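Long-range contacts in putative regulator (Escherichia coli O6, PDB 3HFI), which is a putative DNA-binding transcription regulator whose UTRA domain, as in HutC-type members of the GntR family, probably senses a small-molecule effector: residues T26-S31 with D85-N90; L55-S60 with I69-N74. All coordinates share one frame; numbering follows the deposited sequence.

Interaction 1. Residues T26-S31 with D85-N90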
loop_
_atom_site.group_PDB
_atom_site.type_symbol
_atom_site.label_atom_id
_atom_site.label_comp_id
_atom_site.label_asym_id
_atom_site.label_seq_id
_atom_site.Cartn_x
_atom_site.Cartn_y
_atom_site.Cartn_z
ATOM N N THR A 26 13.136 -4.479 -10.542
ATOM C CA THR A 26 13.735 -4.212 -9.250
ATOM C C THR A 26 15.082 -4.941 -9.197
ATOM O O THR A 26 15.161 -6.133 -9.508
ATOM C CB THR A 26 12.777 -4.567 -8.099
ATOM O OG1 THR A 26 13.306 -5.635 -7.300
ATOM C CG2 THR A 26 11.394 -4.921 -8.632
ATOM N N GLU A 27 16.142 -4.209 -8.842
ATOM C CA GLU A 27 17.501 -4.784 -8.675
ATOM C C GLU A 27 18.024 -4.639 -7.234
ATOM O O GLU A 27 17.879 -3.577 -6.638
ATOM C CB GLU A 27 18.480 -4.106 -9.620
ATOM C CG GLU A 27 18.550 -2.597 -9.413
ATOM C CD GLU A 27 18.719 -1.829 -10.710
ATOM O OE1 GLU A 27 19.806 -1.976 -11.321
ATOM O OE2 GLU A 27 17.767 -1.086 -11.112
ATOM N N VAL A 28 18.620 -5.697 -6.684
ATOM C CA VAL A 28 19.204 -5.640 -5.350
ATOM C C VAL A 28 20.505 -4.885 -5.446
ATOM O O VAL A 28 21.325 -5.205 -6.269
ATOM C CB VAL A 28 19.392 -7.048 -4.720
ATOM C CG1 VAL A 28 20.145 -6.957 -3.404
ATOM C CG2 VAL A 28 18.018 -7.688 -4.423
ATOM N N ILE A 29 20.644 -3.819 -4.673
ATOM C CA ILE A 29 21.879 -3.026 -4.626
ATOM C C ILE A 29 22.792 -3.667 -3.584
ATOM O O ILE A 29 23.977 -3.885 -3.801
ATOM C CB ILE A 29 21.562 -1.567 -4.207
ATOM C CG1 ILE A 29 20.816 -0.852 -5.352
ATOM C CG2 ILE A 29 22.810 -0.821 -3.874
ATOM C CD1 ILE A 29 20.078 0.447 -4.940
ATOM N N THR A 30 22.232 -3.979 -2.436
ATOM C CA THR A 30 23.028 -4.494 -1.353
ATOM C C THR A 30 22.180 -5.225 -0.361
ATOM O O THR A 30 20.953 -5.023 -0.275
ATOM C CB THR A 30 23.901 -3.373 -0.671
ATOM O OG1 THR A 30 25.009 -3.994 -0.039
ATOM C CG2 THR A 30 23.166 -2.576 0.335
ATOM N N SER A 31 22.836 -6.129 0.351
ATOM C CA SER A 31 22.235 -6.737 1.519
ATOM C C SER A 31 23.182 -6.963 2.680
ATOM O O SER A 31 24.355 -6.998 2.509
ATOM C CB SER A 31 21.510 -8.029 1.152
ATOM O OG SER A 31 22.365 -9.056 0.814
ATOM N N ASP A 85 18.687 -15.149 -3.791
ATOM C CA ASP A 85 19.083 -14.028 -4.652
ATOM C C ASP A 85 17.817 -13.311 -5.117
ATOM O O ASP A 85 17.100 -13.779 -6.012
ATOM C CB ASP A 85 19.934 -14.488 -5.880
ATOM C CG ASP A 85 20.394 -13.292 -6.802
ATOM O OD1 ASP A 85 20.169 -12.077 -6.482
ATOM O OD2 ASP A 85 20.983 -13.581 -7.864
ATOM N N PHE A 86 17.575 -12.146 -4.552
ATOM C CA PHE A 86 16.386 -11.404 -4.882
ATOM C C PHE A 86 16.541 -10.525 -6.136
ATOM O O PHE A 86 15.652 -9.710 -6.441
ATOM C CB PHE A 86 15.921 -10.589 -3.673
ATOM C CG PHE A 86 15.460 -11.438 -2.506
ATOM C CD1 PHE A 86 16.223 -11.521 -1.342
ATOM C CD2 PHE A 86 14.259 -12.141 -2.580
ATOM C CE1 PHE A 86 15.792 -12.288 -0.261
ATOM C CE2 PHE A 86 13.821 -12.913 -1.500
ATOM C CZ PHE A 86 14.586 -12.990 -0.350
ATOM N N ASN A 87 17.651 -10.686 -6.864
ATOM C CA ASN A 87 17.690 -10.312 -8.282
ATOM C C ASN A 87 16.979 -11.391 -9.109
ATOM O O ASN A 87 16.595 -11.159 -10.253
ATOM C CB ASN A 87 19.142 -10.125 -8.781
ATOM C CG ASN A 87 19.753 -8.785 -8.352
ATOM O OD1 ASN A 87 20.867 -8.727 -7.817
ATOM N ND2 ASN A 87 19.026 -7.709 -8.583
ATOM N N GLN A 88 16.817 -12.571 -8.512
ATOM C CA GLN A 88 16.214 -13.741 -9.179
ATOM C C GLN A 88 14.854 -14.177 -8.583
ATOM O O GLN A 88 14.156 -15.008 -9.156
ATOM C CB GLN A 88 17.206 -14.940 -9.131
ATOM C CG GLN A 88 18.424 -14.844 -10.056
ATOM C CD GLN A 88 18.022 -14.898 -11.530
ATOM O OE1 GLN A 88 17.380 -13.967 -12.045
ATOM N NE2 GLN A 88 18.382 -15.995 -12.217
ATOM N N HIS A 89 14.489 -13.639 -7.423
ATOM C CA HIS A 89 13.265 -14.039 -6.745
ATOM C C HIS A 89 12.591 -12.807 -6.272
ATOM O O HIS A 89 13.255 -11.789 -6.104
ATOM C CB HIS A 89 13.591 -14.975 -5.598
ATOM C CG HIS A 89 14.054 -16.303 -6.080
ATOM N ND1 HIS A 89 15.390 -16.641 -6.160
ATOM C CD2 HIS A 89 13.372 -17.339 -6.622
ATOM C CE1 HIS A 89 15.509 -17.851 -6.683
ATOM N NE2 HIS A 89 14.301 -18.295 -6.979
ATOM N N ASN A 90 11.271 -12.873 -6.107
ATOM C CA ASN A 90 10.484 -11.756 -5.557
ATOM C C ASN A 90 10.416 -11.840 -4.022
ATOM O O ASN A 90 10.255 -12.932 -3.452
ATOM C CB ASN A 90 9.071 -11.766 -6.139
ATOM C CG ASN A 90 9.063 -11.675 -7.645
ATOM O OD1 ASN A 90 8.429 -12.495 -8.331
ATOM N ND2 ASN A 90 9.783 -10.687 -8.178
#

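Interaction 2. Residues L55-S60 with I69-N74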
loop_
_atom_site.group_PDB
_atom_site.type_symbol
_atom_site.label_atom_id
_atom_site.label_comp_id
_atom_site.label_asym_id
_atom_site.label_seq_id
_atom_site.Cartn_x
_atom_site.Cartn_y
_atom_site.Cartn_z
ATOM N N LEU A 55 17.869 -5.358 3.127
ATOM C CA LEU A 55 17.946 -5.433 1.672
ATOM C C LEU A 55 17.705 -4.056 1.127
ATOM O O LEU A 55 16.703 -3.417 1.475
ATOM C CB LEU A 55 16.834 -6.318 1.165
ATOM C CG LEU A 55 16.960 -7.614 0.472
ATOM C CD1 LEU A 55 18.022 -8.550 1.119
ATOM C CD2 LEU A 55 15.538 -8.219 0.388
ATOM N N GLU A 56 18.577 -3.598 0.245
ATOM C CA GLU A 56 18.336 -2.355 -0.467
ATOM C C GLU A 56 18.086 -2.668 -1.937
ATOM O O GLU A 56 18.923 -3.327 -2.594
ATOM C CB GLU A 56 19.561 -1.444 -0.325
ATOM C CG GLU A 56 19.379 -0.007 -0.741
ATOM C CD GLU A 56 20.669 0.834 -0.449
ATOM O OE1 GLU A 56 21.813 0.326 -0.585
ATOM O OE2 GLU A 56 20.528 2.017 -0.065
ATOM N N ARG A 57 16.957 -2.180 -2.440
ATOM C CA ARG A 57 16.443 -2.531 -3.767
ATOM C C ARG A 57 16.019 -1.283 -4.502
ATOM O O ARG A 57 15.429 -0.379 -3.906
ATOM C CB ARG A 57 15.261 -3.476 -3.614
ATOM C CG ARG A 57 15.713 -4.865 -3.182
ATOM C CD ARG A 57 14.675 -5.534 -2.364
ATOM N NE ARG A 57 13.610 -5.967 -3.223
ATOM C CZ ARG A 57 12.318 -5.670 -3.078
ATOM N NH1 ARG A 57 11.825 -4.926 -2.084
ATOM N NH2 ARG A 57 11.481 -6.147 -3.971
ATOM N N LEU A 58 16.364 -1.222 -5.789
ATOM C CA LEU A 58 16.078 -0.052 -6.594
ATOM C C LEU A 58 15.074 -0.510 -7.621
ATOM O O LEU A 58 15.316 -1.459 -8.363
ATOM C CB LEU A 58 17.344 0.513 -7.257
ATOM C CG LEU A 58 17.187 1.814 -8.060
ATOM C CD1 LEU A 58 17.008 3.020 -7.155
ATOM C CD2 LEU A 58 18.378 2.025 -8.967
ATOM N N ARG A 59 13.917 0.120 -7.611
ATOM C CA ARG A 59 12.858 -0.289 -8.498
ATOM C C ARG A 59 12.781 0.725 -9.588
ATOM O O ARG A 59 12.652 1.908 -9.296
ATOM C CB ARG A 59 11.538 -0.320 -7.796
ATOM C CG ARG A 59 10.388 -0.309 -8.767
ATOM C CD ARG A 59 9.186 -0.942 -8.121
ATOM N NE ARG A 59 9.571 -2.275 -7.670
ATOM C CZ ARG A 59 8.990 -2.935 -6.678
ATOM N NH1 ARG A 59 7.972 -2.402 -6.001
ATOM N NH2 ARG A 59 9.434 -4.142 -6.353
ATOM N N SER A 60 12.876 0.266 -10.834
ATOM C CA SER A 60 12.693 1.144 -11.984
ATOM C C SER A 60 11.476 0.720 -12.822
ATOM O O SER A 60 11.163 -0.472 -13.004
ATOM C CB SER A 60 13.980 1.265 -12.813
ATOM O OG SER A 60 14.589 0.012 -13.024
ATOM N N ILE A 69 14.038 1.116 -2.059
ATOM C CA ILE A 69 13.394 0.366 -1.011
ATOM C C ILE A 69 14.454 -0.236 -0.117
ATOM O O ILE A 69 15.376 -0.903 -0.613
ATOM C CB ILE A 69 12.529 -0.771 -1.579
ATOM C CG1 ILE A 69 11.623 -0.229 -2.712
ATOM C CG2 ILE A 69 11.737 -1.441 -0.419
ATOM C CD1 ILE A 69 10.775 -1.286 -3.410
ATOM N N GLU A 70 14.319 -0.015 1.188
ATOM C CA GLU A 70 15.165 -0.654 2.216
ATOM C C GLU A 70 14.278 -1.519 3.076
ATOM O O GLU A 70 13.434 -1.003 3.827
ATOM C CB GLU A 70 15.790 0.427 3.059
ATOM C CG GLU A 70 16.649 1.288 2.252
ATOM C CD GLU A 70 17.308 2.318 3.110
ATOM O OE1 GLU A 70 16.678 3.385 3.339
ATOM O OE2 GLU A 70 18.469 2.058 3.520
ATOM N N ASN A 71 14.382 -2.824 2.904
ATOM C CA ASN A 71 13.603 -3.780 3.650
ATOM C C ASN A 71 14.421 -4.307 4.847
ATOM O O ASN A 71 15.620 -4.571 4.712
ATOM C CB ASN A 71 13.234 -4.983 2.749
ATOM C CG ASN A 71 12.509 -4.599 1.507
ATOM O OD1 ASN A 71 13.001 -4.785 0.393
ATOM N ND2 ASN A 71 11.287 -4.116 1.682
ATOM N N ARG A 72 13.785 -4.489 5.991
ATOM C CA ARG A 72 14.384 -5.129 7.120
ATOM C C ARG A 72 13.428 -6.238 7.568
ATOM O O ARG A 72 12.283 -5.995 7.930
ATOM C CB ARG A 72 14.580 -4.111 8.214
ATOM C CG ARG A 72 15.819 -3.239 7.999
ATOM C CD ARG A 72 15.884 -2.115 8.923
ATOM N NE ARG A 72 17.135 -1.342 8.798
ATOM C CZ ARG A 72 17.234 -0.204 8.112
ATOM N NH1 ARG A 72 16.217 0.259 7.433
ATOM N NH2 ARG A 72 18.371 0.443 8.048
ATOM N N ILE A 73 13.946 -7.454 7.552
ATOM C CA ILE A 73 13.185 -8.705 7.628
ATOM C C ILE A 73 13.580 -9.534 8.851
ATOM O O ILE A 73 14.777 -9.773 9.076
ATOM C CB ILE A 73 13.421 -9.558 6.348
ATOM C CG1 ILE A 73 12.968 -8.770 5.106
ATOM C CG2 ILE A 73 12.615 -10.814 6.463
ATOM C CD1 ILE A 73 13.943 -8.847 3.921
ATOM N N ASN A 74 12.579 -9.953 9.645
ATOM C CA ASN A 74 12.806 -10.869 10.746
ATOM C C ASN A 74 13.067 -12.259 10.175
ATOM O O ASN A 74 12.150 -12.976 9.784
ATOM C CB ASN A 74 11.581 -10.913 11.651
ATOM C CG ASN A 74 11.773 -11.808 12.826
ATOM O OD1 ASN A 74 12.836 -12.413 12.994
ATOM N ND2 ASN A 74 10.774 -11.877 13.677
#

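Interaction 1. Residues T26-S31 with D85-N90
Val28 has CG1 anti to its backbone N (chi1 174°), which leaves CG2 beside that N and facing residues 85-90. In Asn87, CG is anti to the carbonyl carbon (chi1 -78°), and the side chain reaches back to the strand. These two residues and Phe86 carry the contact. Val28 CG2 lies 3.6 Å from Phe86 C. It also packs on the first side-chain carbon of Phe86, with Val28 CG2 3.7 Å from Phe86 CB. The two side chains cross obliquely. The Phe86 ring itself leads away from the strand. It is buried against Ile81 and against Leu91 and Thr94 of helix 91-99.

The amide end of Asn87 comes up to the backbone at Glu27 and Val28. Asn87 CG is 3.7 Å from Val28 N. The amide is probably turned over in the model, so the roles of its oxygen and nitrogen stay uncertain.

The loop is shaped by its own bonds. Asp85 OD1 accepts from Asn87 N at 2.9 Å, and this makes an Asx turn. The donor stands above the carboxylate plane, 54° out of it. Gln88 N also bonds to Asp85 O, at 2.8 Å. These bonds hold the turn that carries Phe86 and Asn87.

Residues 26-31 belong to strand 26-35, an outermost strand of the sheet within this chain. Glu27 and Ile29 use their backbone to pair with strand 51-60. Ile29 and Thr30 both face Glu56, which is a classic beta bulge. The contact with the loop is small and mixed. Its secure part is apolar, one valine methyl on Phe86, and the Asn87 amide brings a polar group to the strand backbone. The turn behind them keeps its shape through bonds of its own.

Interaction 2. Residues L55-S60 with I69-N74
Leu55 and Asn71 form a hydrogen-bonded antiparallel pair, and so do Arg57 and Ile69. Each pair exchanges two backbone bonds. Leu55 N gives to Asn71 O at 2.9 Å. Asn71 N gives to Leu55 O at 2.8 Å. In the second pair, Arg57 N gives to Ile69 O at 2.7 Å. The return bond runs from Ile69 N to Arg57 O at 2.8 Å. Between them, Glu56 and Glu70 form the non-hydrogen-bonded pair. The Glu56 backbone turns the other way and bonds to Ile29 and Thr30.

One side-chain bond joins the strands. Arg57 NH1 gives to Asn71 OD1 at 2.7 Å, in the carbonyl plane and on a lone pair. The bond is bent, with an N-H...O angle of 143°. The Arg57 chain bends at chi3 (75°), and its end meets Asn71 through NH1. Asn71 ND2 is taken by Glu147 OE2, so both ends of the buried amide are satisfied. Beside it, Ile69 CD1 lies over one face of the Arg59 guanidinium, 4.0 Å from Arg59 NH1. Leu55 CD2 meets Ile73 CD1 at 3.9 Å, and both side chains also touch Leu91.

Glu56 and Glu70 point to the other face and lie side by side. Glu56 OE2 is 4.1 Å from Glu70 OE2, and the carboxylate planes are 24° apart. Glu70 OE1 is held by Arg119 and Trp152 NE1, and its OE2 by Tyr54 OH. The positive charge of Arg119 would be expected to ease the repulsion between the two acids.

The paired strands belong to the antiparallel beta hairpin of strands 51-60 and 65-73 at the heart of the six-stranded sheet, with helix 91-99 on one face, consistent with the UTRA fold.

Interactions 1 and 2 lie side by side, their centres about 8 Å apart. They share one antiparallel sheet, in which strands 26-35, 51-60 and 65-73 are neighbours in that order. Along the chain, 26-31 comes first, then 55-60 and 69-74, and 85-90 last. Interaction 2 therefore forms within the stretch of chain that interaction 1 brings together. Besides backbone pairing at Glu56, Thr26 packs on Arg59 and Ser31 on Leu55. Interaction 2 is buried near the centre of the chain, and interaction 1 lies at the sheet margin. Strand 51-60 thus ties the edge strand, and with it the loop before helix 91-99, to the central hairpin of the UTRA domain.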